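Local coordinates for protein cellulose 1,4-beta-cellobiosidase (Thermobifida fusca, PDB 4JJJ) that probably hydrolyses cellulose to cellobiose through this family 48 glycoside hydrolase catalytic module of a longer protein that also carries a carbohydrate-binding module, at residues Gln364-Glu370 against Gly484-Val490. The protein carries 1 engineered substitution. Coordinates in Å, arbitrary orientation, origin at the centre of the assembly. Numbering follows the deposited sequence.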
loop_
_atom_site.group_PDB
_atom_site.type_symbol
_atom_site.label_atom_id
_atom_site.label_comp_id
_atom_site.label_asym_id
_atom_site.label_seq_id
_atom_site.Cartn_x
_atom_site.Cartn_y
_atom_site.Cartn_z
ATOM N N GLN A 364 -3.095 -7.992 18.035
ATOM C CA GLN A 364 -2.837 -8.181 19.459
ATOM C C GLN A 364 -1.640 -9.148 19.652
ATOM O O GLN A 364 -0.775 -8.858 20.501
ATOM C CB GLN A 364 -4.076 -8.682 20.176
ATOM C CG GLN A 364 -3.918 -8.793 21.657
ATOM C CD GLN A 364 -3.542 -7.507 22.404
ATOM O OE1 GLN A 364 -4.381 -6.817 22.934
ATOM N NE2 GLN A 364 -2.276 -7.101 22.411
ATOM N N TRP A 365 -1.589 -10.198 18.863
ATOM C CA TRP A 365 -0.493 -11.159 18.879
ATOM C C TRP A 365 0.814 -10.441 18.599
ATOM O O TRP A 365 1.869 -10.760 19.192
ATOM C CB TRP A 365 -0.733 -12.230 17.857
ATOM C CG TRP A 365 0.443 -13.146 17.606
ATOM C CD1 TRP A 365 1.053 -13.961 18.499
ATOM C CD2 TRP A 365 1.133 -13.317 16.358
ATOM N NE1 TRP A 365 2.098 -14.618 17.900
ATOM C CE2 TRP A 365 2.146 -14.293 16.569
ATOM C CE3 TRP A 365 0.960 -12.787 15.085
ATOM C CZ2 TRP A 365 3.018 -14.673 15.583
ATOM C CZ3 TRP A 365 1.871 -13.145 14.091
ATOM C CH2 TRP A 365 2.849 -14.101 14.306
ATOM N N LEU A 366 0.786 -9.393 17.746
ATOM C CA LEU A 366 2.026 -8.703 17.352
ATOM C C LEU A 366 2.415 -7.608 18.314
ATOM O O LEU A 366 3.409 -6.869 18.049
ATOM C CB LEU A 366 1.853 -8.071 15.953
ATOM C CG LEU A 366 1.768 -9.127 14.840
ATOM C CD1 LEU A 366 1.226 -8.589 13.530
ATOM C CD2 LEU A 366 3.130 -9.746 14.581
ATOM N N GLN A 367 1.635 -7.338 19.362
ATOM C CA GLN A 367 1.941 -6.232 20.207
ATOM C C GLN A 367 3.136 -6.522 21.149
ATOM O O GLN A 367 3.098 -7.408 22.006
ATOM C CB GLN A 367 0.710 -5.753 21.030
ATOM C CG GLN A 367 0.972 -4.494 21.808
ATOM C CD GLN A 367 -0.296 -3.774 22.185
ATOM O OE1 GLN A 367 -1.257 -4.397 22.659
ATOM N NE2 GLN A 367 -0.325 -2.510 21.932
ATOM N N SER A 368 4.177 -5.771 20.948
ATOM C CA SER A 368 5.468 -5.905 21.675
ATOM C C SER A 368 5.293 -5.580 23.143
ATOM O O SER A 368 4.328 -4.902 23.608
ATOM C CB SER A 368 6.526 -5.002 21.048
ATOM O OG SER A 368 6.145 -3.614 21.225
ATOM N N ALA A 369 6.343 -5.934 23.898
ATOM C CA ALA A 369 6.465 -5.557 25.325
ATOM C C ALA A 369 6.257 -4.057 25.484
ATOM O O ALA A 369 5.607 -3.566 26.429
ATOM C CB ALA A 369 7.801 -5.942 25.851
ATOM N N GLU A 370 6.880 -3.234 24.636
ATOM C CA GLU A 370 6.862 -1.787 24.755
ATOM C C GLU A 370 5.542 -1.208 24.282
ATOM O O GLU A 370 5.135 -0.151 24.766
ATOM C CB GLU A 370 8.039 -1.188 23.982
ATOM C CG GLU A 370 9.339 -1.234 24.727
ATOM C CD GLU A 370 10.053 -2.552 24.556
ATOM O OE1 GLU A 370 9.767 -3.282 23.573
ATOM O OE2 GLU A 370 10.863 -2.924 25.501
ATOM N N GLY A 484 1.550 -10.614 26.815
ATOM C CA GLY A 484 2.305 -9.446 27.033
ATOM C C GLY A 484 3.607 -9.431 26.207
ATOM O O GLY A 484 4.291 -8.409 26.176
ATOM N N ASN A 485 3.913 -10.562 25.580
ATOM C CA ASN A 485 5.071 -10.678 24.701
ATOM C C ASN A 485 6.314 -10.026 25.292
ATOM O O ASN A 485 6.992 -9.152 24.711
ATOM C CB ASN A 485 4.834 -10.145 23.289
ATOM C CG ASN A 485 3.843 -10.973 22.531
ATOM O OD1 ASN A 485 3.722 -12.191 22.687
ATOM N ND2 ASN A 485 3.047 -10.294 21.612
ATOM N N PRO A 486 6.696 -10.485 26.508
ATOM C CA PRO A 486 7.881 -9.897 27.133
ATOM C C PRO A 486 9.187 -10.065 26.344
ATOM O O PRO A 486 10.087 -9.208 26.540
ATOM C CB PRO A 486 7.973 -10.700 28.438
ATOM C CG PRO A 486 7.263 -11.911 28.216
ATOM C CD PRO A 486 6.190 -11.651 27.206
ATOM N N ASN A 487 9.222 -11.006 25.402
ATOM C CA ASN A 487 10.399 -11.205 24.582
ATOM C C ASN A 487 10.367 -10.666 23.113
ATOM O O ASN A 487 11.154 -11.099 22.261
ATOM C CB ASN A 487 10.850 -12.626 24.640
ATOM C CG ASN A 487 11.218 -13.025 26.099
ATOM O OD1 ASN A 487 12.014 -12.376 26.746
ATOM N ND2 ASN A 487 10.582 -14.013 26.606
ATOM N N LEU A 488 9.380 -9.817 22.863
ATOM C CA LEU A 488 9.276 -9.069 21.621
ATOM C C LEU A 488 9.439 -7.581 21.907
ATOM O O LEU A 488 8.768 -7.029 22.788
ATOM C CB LEU A 488 7.882 -9.272 21.081
ATOM C CG LEU A 488 7.612 -8.458 19.775
ATOM C CD1 LEU A 488 8.561 -8.768 18.647
ATOM C CD2 LEU A 488 6.128 -8.761 19.450
ATOM N N HIS A 489 10.432 -6.979 21.268
ATOM C CA HIS A 489 10.849 -5.651 21.590
ATOM C C HIS A 489 10.954 -4.694 20.422
ATOM O O HIS A 489 11.282 -5.073 19.366
ATOM C CB HIS A 489 12.296 -5.681 22.217
ATOM C CG HIS A 489 12.435 -6.599 23.350
ATOM N ND1 HIS A 489 12.168 -6.188 24.629
ATOM C CD2 HIS A 489 12.836 -7.884 23.424
ATOM C CE1 HIS A 489 12.380 -7.193 25.453
ATOM N NE2 HIS A 489 12.828 -8.225 24.744
ATOM N N VAL A 490 10.676 -3.432 20.684
ATOM C CA VAL A 490 10.921 -2.407 19.733
ATOM C C VAL A 490 11.573 -1.194 20.447
ATOM O O VAL A 490 11.177 -0.788 21.589
ATOM C CB VAL A 490 9.596 -1.974 19.030
ATOM C CG1 VAL A 490 8.609 -1.308 19.987
ATOM C CG2 VAL A 490 9.888 -0.953 17.963
#
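Where helix 348-365 runs out into loop, the carbonyls of its last residue, Trp365, and of Gln367 beyond are met by one amide side chain. Asn485 (chi1 m) points at them, and its ND2, with two protons to give, donates to Trp365 O (2.7 Å) and Gln367 O (2.9 Å); OD1 accepts from Asp476 N. Asparagine also tolerates the positive phi here (44°), and at Gly484 (91°/-9°) a CB would jam against the preceding carbonyl. Asn485 begins a type I turn, with Pro486 second, where its fixed phi fits; the turn delivers Leu488 O to Ala369 N (2.9 Å). Leu488 (t,p) fills buried space beside Tyr400, CD2 in van der Waals contact with Leu366 O (3.6 Å). Ser368 rests CB near Leu488, its p hydroxyl hydrogen-bonding with Gly371 N and Gly372 O. Glu370 folds back (m,p), so OE1 accepts from Val490 N (3.0 Å). The contact thus joins the helix's C-terminal end to the two-stranded antiparallel sheet of 465-473 and 488-496, with helix 435-450 packing on Gln367 and Val490.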